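Local structure of AmbC (Sorangium cellulosum, 5O15) at residues P237-E248 with V284-A295; R188-L196 with A253-D263. The protein probably dehydrates a polyketide intermediate and then cyclises it to an oxygen heterocycle, acting as the bifunctional dehydratase-cyclase domain of ambruticin biosynthesis. All coordinates share one frame; numbering follows the deposited sequence.

Interaction 1 (P237-E248 with V284-A295); sequences PMPFAWSDVALE and VARAGTFRARWA
P237 pairs with W294 at one end and L247 with A285 at the other, along an antiparallel ladder whose register slips by one where F240 and A241 both face R291, a classic beta bulge. F240 N donates to R291 O over 2.8 Å, and A241 N reaches the same oxygen through a weak bond. The F240 ring lies against the partner strand at this bulge, brought there by a CG lodged between its backbone N and carbonyl carbon (chi1 68°). The guanidinium of R293 lies flat on one ring face, the planes 23° apart, in a cation-pi contact with CZ 4.0 Å from the F240 centroid. Over the other face sits R291 CB, in a CH-pi contact 4.1 Å from that centroid, so the ring is clasped from both sides. At the P237 end of the ladder, CD of P237 lies squarely over the six-membered ring of W294, 3.7 Å from its centroid. W242 offers its face to the edge of F290 in one of the two conformers of F290, a T-shaped pair with centroids 4.8 Å apart and planes at 62°. A287 CB meets the rim of the same indole, 4.0 Å from W242 CE3. Near the corner at G288, a water bridges D244 OD2 and T289 OG1. W242 and V245 pack on helix 61-75, while P237, P239, W242 and F290 touch helix 211-225; beyond the pair, strand 79-85 bonds to 236-247, and strand 269-277 lies next to 283-295.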
loop_
_atom_site.group_PDB
_atom_site.type_symbol
_atom_site.label_atom_id
_atom_site.label_comp_id
_atom_site.label_asym_id
_atom_site.label_seq_id
_atom_site.Cartn_x
_atom_site.Cartn_y
_atom_site.Cartn_z
ATOM N N PRO A 237 7.789 10.595 -5.596
ATOM C CA PRO A 237 7.205 10.599 -4.232
ATOM C C PRO A 237 7.125 9.187 -3.694
ATOM O O PRO A 237 6.579 8.292 -4.336
ATOM C CB PRO A 237 5.807 11.186 -4.439
ATOM C CG PRO A 237 5.879 11.912 -5.770
ATOM C CD PRO A 237 6.847 11.123 -6.604
ATOM N N MET A 238 7.574 9.021 -2.441
ATOM C CA MET A 238 7.623 7.750 -1.739
ATOM C C MET A 238 6.691 7.834 -0.529
ATOM O O MET A 238 6.827 8.751 0.298
ATOM C CB MET A 238 9.041 7.532 -1.181
ATOM C CG MET A 238 10.167 7.455 -2.138
ATOM S SD MET A 238 10.431 5.770 -2.597
ATOM C CE MET A 238 10.705 4.803 -1.117
ATOM N N PRO A 239 5.759 6.904 -0.376
ATOM C CA PRO A 239 4.874 6.926 0.801
ATOM C C PRO A 239 5.666 6.812 2.089
ATOM O O PRO A 239 6.565 5.978 2.202
ATOM C CB PRO A 239 4.034 5.666 0.623
ATOM C CG PRO A 239 4.124 5.351 -0.858
ATOM C CD PRO A 239 5.486 5.758 -1.261
ATOM N N PHE A 240 5.323 7.652 3.078
ATOM C CA PHE A 240 5.910 7.512 4.400
ATOM C C PHE A 240 4.896 7.385 5.525
ATOM O O PHE A 240 5.280 6.980 6.622
ATOM C CB PHE A 240 6.907 8.639 4.718
ATOM C CG PHE A 240 6.276 9.993 4.872
ATOM C CD1 PHE A 240 5.838 10.430 6.111
ATOM C CD2 PHE A 240 6.152 10.826 3.779
ATOM C CE1 PHE A 240 5.264 11.664 6.253
ATOM C CE2 PHE A 240 5.584 12.066 3.908
ATOM C CZ PHE A 240 5.139 12.489 5.157
ATOM N N ALA A 241 3.617 7.655 5.282
ATOM C CA ALA A 241 2.630 7.567 6.341
ATOM C C ALA A 241 1.248 7.337 5.766
ATOM O O ALA A 241 0.926 7.832 4.683
ATOM C CB ALA A 241 2.620 8.808 7.223
ATOM N N TRP A 242 0.448 6.584 6.499
ATOM C CA TRP A 242 -0.934 6.296 6.191
ATOM C C TRP A 242 -1.755 6.519 7.449
ATOM O O TRP A 242 -1.277 6.295 8.578
ATOM C CB TRP A 242 -1.119 4.843 5.767
ATOM C CG TRP A 242 -0.389 4.443 4.544
ATOM C CD1 TRP A 242 0.941 4.185 4.418
ATOM C CD2 TRP A 242 -0.958 4.253 3.244
ATOM N NE1 TRP A 242 1.232 3.829 3.130
ATOM C CE2 TRP A 242 0.084 3.852 2.389
ATOM C CE3 TRP A 242 -2.255 4.340 2.752
ATOM C CZ2 TRP A 242 -0.119 3.583 1.047
ATOM C CZ3 TRP A 242 -2.470 4.066 1.412
ATOM C CH2 TRP A 242 -1.397 3.703 0.563
ATOM N N SER A 243 -3.006 6.936 7.266
ATOM C CA SER A 243 -3.939 7.121 8.375
ATOM C C SER A 243 -5.282 6.504 8.023
ATOM O O SER A 243 -5.708 6.556 6.860
ATOM C CB SER A 243 -4.159 8.604 8.704
ATOM O OG SER A 243 -2.946 9.254 9.025
ATOM N N ASP A 244 -5.953 5.942 9.020
ATOM C CA ASP A 244 -7.329 5.514 8.912
ATOM C C ASP A 244 -7.573 4.610 7.710
ATOM O O ASP A 244 -8.371 4.922 6.805
ATOM C CB ASP A 244 -8.269 6.708 8.892
ATOM C CG ASP A 244 -8.293 7.416 10.207
ATOM O OD1 ASP A 244 -8.158 6.773 11.270
ATOM O OD2 ASP A 244 -8.415 8.641 10.157
ATOM N N VAL A 245 -6.900 3.476 7.687
ATOM C CA VAL A 245 -7.034 2.504 6.597
ATOM C C VAL A 245 -7.904 1.363 7.093
ATOM O O VAL A 245 -7.551 0.686 8.085
ATOM C CB VAL A 245 -5.676 1.958 6.158
ATOM C CG1 VAL A 245 -5.864 1.109 4.922
ATOM C CG2 VAL A 245 -4.693 3.068 5.890
ATOM N N ALA A 246 -9.040 1.138 6.457
ATOM C CA ALA A 246 -9.948 0.097 6.916
ATOM C C ALA A 246 -10.459 -0.659 5.693
ATOM O O ALA A 246 -10.786 -0.050 4.642
ATOM C CB ALA A 246 -11.133 0.687 7.659
ATOM N N LEU A 247 -10.505 -1.982 5.791
ATOM C CA LEU A 247 -11.129 -2.819 4.771
ATOM C C LEU A 247 -12.557 -3.150 5.137
ATOM O O LEU A 247 -12.880 -3.437 6.302
ATOM C CB LEU A 247 -10.446 -4.162 4.585
ATOM C CG LEU A 247 -8.986 -4.139 4.246
ATOM C CD1 LEU A 247 -8.471 -5.554 4.021
ATOM C CD2 LEU A 247 -8.719 -3.281 3.030
ATOM N N GLU A 248 -13.390 -3.167 4.120
ATOM C CA GLU A 248 -14.764 -3.652 4.219
ATOM C C GLU A 248 -14.942 -5.011 3.573
ATOM O O GLU A 248 -15.850 -5.763 3.954
ATOM C CB GLU A 248 -15.732 -2.690 3.517
ATOM C CG GLU A 248 -15.670 -1.259 3.988
ATOM C CD GLU A 248 -16.029 -1.103 5.437
ATOM O OE1 GLU A 248 -16.931 -1.831 5.918
ATOM O OE2 GLU A 248 -15.404 -0.245 6.095
ATOM N N VAL A 284 -15.078 -1.255 -0.731
ATOM C CA VAL A 284 -14.057 -2.256 -0.439
ATOM C C VAL A 284 -13.086 -1.792 0.628
ATOM O O VAL A 284 -12.765 -2.549 1.541
ATOM C CB VAL A 284 -13.298 -2.694 -1.710
ATOM C CG1 VAL A 284 -12.069 -3.516 -1.370
ATOM C CG2 VAL A 284 -14.214 -3.449 -2.614
ATOM N N ALA A 285 -12.561 -0.587 0.507
ATOM C CA ALA A 285 -11.540 -0.117 1.439
ATOM C C ALA A 285 -11.452 1.376 1.356
ATOM O O ALA A 285 -11.837 1.981 0.336
ATOM C CB ALA A 285 -10.172 -0.741 1.187
ATOM N N ARG A 286 -10.873 1.977 2.385
ATOM C CA ARG A 286 -10.584 3.392 2.322
ATOM C C ARG A 286 -9.360 3.674 3.159
ATOM O O ARG A 286 -9.129 3.029 4.197
ATOM C CB ARG A 286 -11.763 4.245 2.776
ATOM C CG ARG A 286 -12.266 3.897 4.155
ATOM C CD ARG A 286 -13.639 4.505 4.385
ATOM N NE ARG A 286 -14.121 4.271 5.739
ATOM C CZ ARG A 286 -14.540 3.093 6.188
ATOM N NH1 ARG A 286 -14.522 2.032 5.379
ATOM N NH2 ARG A 286 -14.971 2.980 7.447
ATOM N N ALA A 287 -8.597 4.656 2.726
ATOM C CA ALA A 287 -7.490 5.231 3.473
ATOM C C ALA A 287 -7.765 6.708 3.666
ATOM O O ALA A 287 -7.873 7.456 2.677
ATOM C CB ALA A 287 -6.150 5.032 2.772
ATOM N N GLY A 288 -7.933 7.135 4.910
ATOM C CA GLY A 288 -8.247 8.526 5.150
ATOM C C GLY A 288 -7.156 9.451 4.668
ATOM O O GLY A 288 -7.434 10.515 4.110
ATOM N N THR A 289 -5.909 9.047 4.852
ATOM C CA THR A 289 -4.759 9.803 4.392
ATOM C C THR A 289 -3.653 8.853 3.958
ATOM O O THR A 289 -3.402 7.805 4.580
ATOM C CB THR A 289 -4.193 10.740 5.482
ATOM O OG1 THR A 289 -5.263 11.423 6.157
ATOM C CG2 THR A 289 -3.269 11.777 4.859
ATOM N N PHE A 290 -2.997 9.264 2.902
ATOM C CA PHE A 290 -1.725 8.739 2.447
ATOM C C PHE A 290 -0.805 9.943 2.303
ATOM O O PHE A 290 -1.240 10.964 1.770
ATOM C CB PHE A 290 -2.013 8.141 0.985
ATOM C CG PHE A 290 -0.787 7.926 0.166
ATOM C CD1 PHE A 290 0.019 6.838 0.384
ATOM C CD2 PHE A 290 -0.458 8.793 -0.881
ATOM C CE1 PHE A 290 1.145 6.640 -0.361
ATOM C CE2 PHE A 290 0.684 8.596 -1.621
ATOM C CZ PHE A 290 1.483 7.515 -1.360
ATOM N N ARG A 291 0.449 9.846 2.758
ATOM C CA ARG A 291 1.402 10.940 2.610
ATOM C C ARG A 291 2.682 10.415 2.007
ATOM O O ARG A 291 3.192 9.382 2.454
ATOM C CB ARG A 291 1.728 11.573 3.950
ATOM C CG ARG A 291 0.540 12.111 4.643
ATOM C CD ARG A 291 0.964 13.118 5.677
ATOM N NE ARG A 291 -0.144 13.457 6.550
ATOM C CZ ARG A 291 -1.076 14.364 6.271
ATOM N NH1 ARG A 291 -1.041 15.045 5.130
ATOM N NH2 ARG A 291 -2.048 14.592 7.142
ATOM N N ALA A 292 3.207 11.145 1.022
ATOM C CA ALA A 292 4.442 10.779 0.361
ATOM C C ALA A 292 5.366 11.979 0.303
ATOM O O ALA A 292 4.919 13.126 0.327
ATOM C CB ALA A 292 4.168 10.310 -1.072
ATOM N N ARG A 293 6.659 11.695 0.226
ATOM C CA ARG A 293 7.694 12.706 0.110
ATOM C C ARG A 293 8.597 12.369 -1.064
ATOM O O ARG A 293 8.982 11.214 -1.230
ATOM C CB ARG A 293 8.540 12.718 1.393
ATOM C CG ARG A 293 9.655 13.708 1.418
ATOM C CD ARG A 293 10.414 13.667 2.744
ATOM N NE ARG A 293 9.591 14.069 3.883
ATOM C CZ ARG A 293 9.149 13.258 4.843
ATOM N NH1 ARG A 293 9.434 11.959 4.829
ATOM N NH2 ARG A 293 8.427 13.754 5.839
ATOM N N TRP A 294 8.950 13.385 -1.845
ATOM C CA TRP A 294 9.854 13.187 -2.971
ATOM C C TRP A 294 11.203 12.657 -2.509
ATOM O O TRP A 294 11.768 13.146 -1.526
ATOM C CB TRP A 294 10.038 14.501 -3.725
ATOM C CG TRP A 294 8.856 14.862 -4.575
ATOM C CD1 TRP A 294 7.710 15.496 -4.181
ATOM C CD2 TRP A 294 8.702 14.583 -5.959
ATOM N NE1 TRP A 294 6.860 15.650 -5.254
ATOM C CE2 TRP A 294 7.452 15.091 -6.354
ATOM C CE3 TRP A 294 9.509 13.964 -6.913
ATOM C CZ2 TRP A 294 6.997 15.003 -7.650
ATOM C CZ3 TRP A 294 9.050 13.876 -8.214
ATOM C CH2 TRP A 294 7.801 14.385 -8.566
ATOM N N ALA A 295 11.709 11.644 -3.215
ATOM C CA ALA A 295 12.974 11.000 -2.880
ATOM C C ALA A 295 13.796 10.817 -4.151
ATOM O O ALA A 295 13.257 10.508 -5.223
ATOM C CB ALA A 295 12.737 9.612 -2.283
HETATM O O HOH W 1 -7.246 10.239 7.883
HETATM O O HOH W 2 -15.932 0.738 8.587
#

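Interaction 2 (R188-L196 with A253-D263); sequences RSIYADLAL and AALRARVEVED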
loop_
_atom_site.group_PDB
_atom_site.type_symbol
_atom_site.label_atom_id
_atom_site.label_comp_id
_atom_site.label_asym_id
_atom_site.label_seq_id
_atom_site.Cartn_x
_atom_site.Cartn_y
_atom_site.Cartn_z
ATOM N N ARG A 188 -9.588 18.153 -7.892
ATOM C CA ARG A 188 -8.659 17.453 -7.005
ATOM C C ARG A 188 -8.916 15.963 -6.913
ATOM O O ARG A 188 -8.179 15.277 -6.201
ATOM C CB ARG A 188 -8.749 18.014 -5.573
ATOM C CG ARG A 188 -8.444 19.493 -5.448
ATOM C CD ARG A 188 -8.385 19.957 -3.990
ATOM N NE ARG A 188 -9.672 19.814 -3.301
ATOM C CZ ARG A 188 -9.932 18.950 -2.320
ATOM N NH1 ARG A 188 -8.992 18.132 -1.860
ATOM N NH2 ARG A 188 -11.143 18.921 -1.777
ATOM N N SER A 189 -9.966 15.448 -7.533
ATOM C CA SER A 189 -10.288 14.032 -7.452
ATOM C C SER A 189 -9.840 13.302 -8.705
ATOM O O SER A 189 -10.206 13.686 -9.821
ATOM C CB SER A 189 -11.790 13.845 -7.277
ATOM O OG SER A 189 -12.180 14.351 -6.015
ATOM N N ILE A 190 -9.078 12.241 -8.511
ATOM C CA ILE A 190 -8.702 11.311 -9.563
ATOM C C ILE A 190 -9.584 10.084 -9.444
ATOM O O ILE A 190 -9.709 9.505 -8.357
ATOM C CB ILE A 190 -7.222 10.930 -9.472
ATOM C CG1 ILE A 190 -6.347 12.189 -9.546
ATOM C CG2 ILE A 190 -6.867 9.942 -10.549
ATOM C CD1 ILE A 190 -6.415 12.922 -10.841
ATOM N N TYR A 191 -10.210 9.691 -10.546
ATOM C CA TYR A 191 -11.045 8.514 -10.632
ATOM C C TYR A 191 -10.335 7.503 -11.513
ATOM O O TYR A 191 -9.838 7.869 -12.586
ATOM C CB TYR A 191 -12.419 8.875 -11.223
ATOM C CG TYR A 191 -13.196 9.767 -10.286
ATOM C CD1 TYR A 191 -13.844 9.207 -9.215
ATOM C CD2 TYR A 191 -13.229 11.145 -10.424
ATOM C CE1 TYR A 191 -14.534 9.980 -8.310
ATOM C CE2 TYR A 191 -13.920 11.945 -9.502
ATOM C CZ TYR A 191 -14.573 11.344 -8.455
ATOM O OH TYR A 191 -15.264 12.087 -7.508
ATOM N N ALA A 192 -10.284 6.242 -11.113
ATOM C CA ALA A 192 -9.527 5.271 -11.893
ATOM C C ALA A 192 -10.137 3.890 -11.821
ATOM O O ALA A 192 -10.732 3.502 -10.809
ATOM C CB ALA A 192 -8.061 5.236 -11.448
ATOM N N ASP A 193 -9.948 3.134 -12.914
ATOM C CA ASP A 193 -10.163 1.695 -12.945
ATOM C C ASP A 193 -8.830 1.012 -12.682
ATOM O O ASP A 193 -7.863 1.240 -13.422
ATOM C CB ASP A 193 -10.714 1.273 -14.306
ATOM C CG ASP A 193 -12.109 1.762 -14.533
ATOM O OD1 ASP A 193 -13.002 1.454 -13.725
ATOM O OD2 ASP A 193 -12.388 2.411 -15.547
ATOM N N LEU A 194 -8.796 0.165 -11.648
ATOM C CA LEU A 194 -7.603 -0.548 -11.212
ATOM C C LEU A 194 -7.814 -2.039 -11.431
ATOM O O LEU A 194 -8.884 -2.569 -11.145
ATOM C CB LEU A 194 -7.340 -0.313 -9.728
ATOM C CG LEU A 194 -7.325 1.139 -9.249
ATOM C CD1 LEU A 194 -6.983 1.184 -7.760
ATOM C CD2 LEU A 194 -6.376 2.026 -10.034
ATOM N N ALA A 195 -6.792 -2.732 -11.915
ATOM C CA ALA A 195 -6.922 -4.171 -12.099
ATOM C C ALA A 195 -5.556 -4.808 -12.041
ATOM O O ALA A 195 -4.620 -4.304 -12.661
ATOM C CB ALA A 195 -7.561 -4.517 -13.453
ATOM N N LEU A 196 -5.455 -5.889 -11.275
ATOM C CA LEU A 196 -4.235 -6.670 -11.254
ATOM C C LEU A 196 -4.016 -7.317 -12.625
ATOM O O LEU A 196 -4.964 -7.827 -13.253
ATOM C CB LEU A 196 -4.325 -7.773 -10.205
ATOM C CG LEU A 196 -4.314 -7.360 -8.709
ATOM C CD1 LEU A 196 -4.607 -8.534 -7.815
ATOM C CD2 LEU A 196 -2.997 -6.827 -8.309
ATOM N N ALA A 253 -9.656 -8.195 -6.709
ATOM C CA ALA A 253 -8.655 -8.214 -7.769
ATOM C C ALA A 253 -8.710 -6.997 -8.670
ATOM O O ALA A 253 -7.750 -6.747 -9.411
ATOM C CB ALA A 253 -8.812 -9.468 -8.636
ATOM N N ALA A 254 -9.823 -6.270 -8.665
ATOM C CA ALA A 254 -10.005 -5.126 -9.539
ATOM C C ALA A 254 -11.043 -4.249 -8.862
ATOM O O ALA A 254 -11.944 -4.758 -8.202
ATOM C CB ALA A 254 -10.445 -5.569 -10.942
ATOM N N LEU A 255 -10.928 -2.933 -9.053
ATOM C CA LEU A 255 -11.644 -1.937 -8.256
ATOM C C LEU A 255 -11.791 -0.674 -9.061
ATOM O O LEU A 255 -11.005 -0.422 -9.971
ATOM C CB LEU A 255 -10.849 -1.545 -6.976
ATOM C CG LEU A 255 -10.562 -2.670 -6.029
ATOM C CD1 LEU A 255 -9.502 -2.281 -5.000
ATOM C CD2 LEU A 255 -11.830 -3.018 -5.242
ATOM N N ARG A 256 -12.739 0.158 -8.637
ATOM C CA ARG A 256 -12.723 1.572 -8.962
ATOM C C ARG A 256 -12.194 2.350 -7.770
ATOM O O ARG A 256 -12.404 1.965 -6.621
ATOM C CB ARG A 256 -14.084 2.095 -9.387
ATOM C CG ARG A 256 -14.439 1.647 -10.778
ATOM C CD ARG A 256 -15.765 2.160 -11.239
ATOM N NE ARG A 256 -15.987 1.755 -12.625
ATOM C CZ ARG A 256 -17.155 1.771 -13.242
ATOM N NH1 ARG A 256 -18.238 2.203 -12.624
ATOM N NH2 ARG A 256 -17.258 1.364 -14.509
ATOM N N ALA A 257 -11.477 3.437 -8.056
ATOM C CA ALA A 257 -10.821 4.237 -7.048
ATOM C C ALA A 257 -11.173 5.698 -7.242
ATOM O O ALA A 257 -11.288 6.201 -8.368
ATOM C CB ALA A 257 -9.306 4.091 -7.164
ATOM N N ARG A 258 -11.260 6.383 -6.104
ATOM C CA ARG A 258 -11.338 7.827 -6.000
ATOM C C ARG A 258 -10.188 8.268 -5.106
ATOM O O ARG A 258 -10.122 7.875 -3.932
ATOM C CB ARG A 258 -12.669 8.281 -5.411
ATOM C CG ARG A 258 -12.794 9.770 -5.264
ATOM C CD ARG A 258 -14.105 10.149 -4.609
ATOM N NE ARG A 258 -14.242 11.601 -4.509
ATOM C CZ ARG A 258 -13.909 12.328 -3.441
ATOM N NH1 ARG A 258 -13.433 11.758 -2.341
ATOM N NH2 ARG A 258 -14.083 13.642 -3.470
ATOM N N VAL A 259 -9.280 9.060 -5.644
ATOM C CA VAL A 259 -8.109 9.550 -4.931
ATOM C C VAL A 259 -8.249 11.064 -4.897
ATOM O O VAL A 259 -8.145 11.733 -5.927
ATOM C CB VAL A 259 -6.815 9.115 -5.626
ATOM C CG1 VAL A 259 -5.617 9.625 -4.843
ATOM C CG2 VAL A 259 -6.736 7.634 -5.773
ATOM N N GLU A 260 -8.475 11.607 -3.714
ATOM C CA GLU A 260 -8.702 13.031 -3.532
ATOM C C GLU A 260 -7.442 13.686 -2.990
ATOM O O GLU A 260 -7.029 13.413 -1.857
ATOM C CB GLU A 260 -9.892 13.287 -2.618
ATOM C CG GLU A 260 -10.194 14.758 -2.479
ATOM C CD GLU A 260 -11.621 15.023 -2.076
ATOM O OE1 GLU A 260 -12.278 15.856 -2.741
ATOM O OE2 GLU A 260 -12.100 14.384 -1.124
ATOM N N VAL A 261 -6.837 14.533 -3.820
ATOM C CA VAL A 261 -5.560 15.137 -3.486
ATOM C C VAL A 261 -5.783 16.303 -2.540
ATOM O O VAL A 261 -6.644 17.157 -2.774
ATOM C CB VAL A 261 -4.830 15.568 -4.764
ATOM C CG1 VAL A 261 -3.484 16.145 -4.452
ATOM C CG2 VAL A 261 -4.692 14.381 -5.681
ATOM N N GLU A 262 -5.011 16.320 -1.456
ATOM C CA GLU A 262 -5.036 17.421 -0.503
ATOM C C GLU A 262 -4.198 18.570 -1.038
ATOM O O GLU A 262 -3.174 18.353 -1.688
ATOM C CB GLU A 262 -4.419 16.966 0.819
ATOM C CG GLU A 262 -5.412 16.600 1.900
ATOM C CD GLU A 262 -4.727 16.328 3.229
ATOM O OE1 GLU A 262 -5.099 15.348 3.909
ATOM O OE2 GLU A 262 -3.800 17.091 3.580
ATOM N N ASP A 263 -4.656 19.798 -0.816
ATOM C CA ASP A 263 -3.840 20.954 -1.171
ATOM C C ASP A 263 -2.534 20.905 -0.386
ATOM O O ASP A 263 -2.543 20.899 0.848
ATOM C CB ASP A 263 -4.597 22.248 -0.883
ATOM C CG ASP A 263 -5.755 22.473 -1.843
ATOM O OD1 ASP A 263 -5.622 22.121 -3.038
ATOM O OD2 ASP A 263 -6.800 23.002 -1.405
HETATM O O HOH W 3 -14.894 0.871 -16.279
HETATM O O HOH W 4 -7.530 -8.172 -12.143
#
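The side chains of Y191 and R258 run alongside each other, Y191 CE1 3.5 Å from R258 CG. Because R258 is extended from CG to NE, its guanidinium arrives level with the phenol, and NE donates in its own plane to Y191 OH over 3.2 Å. Two residues along the same strand, E260 forms a salt bridge through OE1 to R258 NH2, 2.9 Å away, while R258 NH1 approaches OE2 from above the carboxylate plane. R188, in one of its two conformers, closes the network: its NH2 lies 3.4 Å from E260 OE1, an attraction of charges alone, and its NH1 donates to V261 O. Further along, R256 NE and D193 OD1 form a salt bridge of 3.2 Å. A water also joins D193 OD2 to R256 NH2. Beneath these side chains runs a regular antiparallel ladder, in which I190 N bonds to V259 O at 2.8 Å, almost perfectly straight. The other face is apolar, with L194 CD1 3.8 Å from A257 CB. Farther out, E275 on strand 269-277 adds a second carboxylate to R258. With a leucine here, E260 and E275 would probably be left without the positive charge they share, and Y191 OH without the donor that meets it. W152 donates to D193 OD2 and receives R256 in a cation-pi contact, while R256 NH1 donates to A148 O. I190 and L255 turn to helix 211-225. An antiparallel sheet wrapped around a central helix is the hallmark of the hotdog fold, which this protein carries twice.

How the interactions relate
The two contacts illustrate how a hotdog sheet is assembled from strands distant in sequence. Along the chain their segments alternate, 188-196, 237-248, 253-263 and 284-295, so the pairings cross. Interaction 1 lies about 7 Å from the centre of the molecule and interaction 2 about 13 Å, centre to centre, and the two centres are about 12 Å apart. Strand 269-277 runs between them, bordering 283-295 on one side and 254-261 on the other, and both contacts pack on helix 211-225. They also touch directly, V284 CG2 lying 3.6 Å from L255 CD2. Strand 236-247 also pairs with 79-85, consistent with interaction 1 lying where the two hotdogs join and interaction 2 farther out in the second.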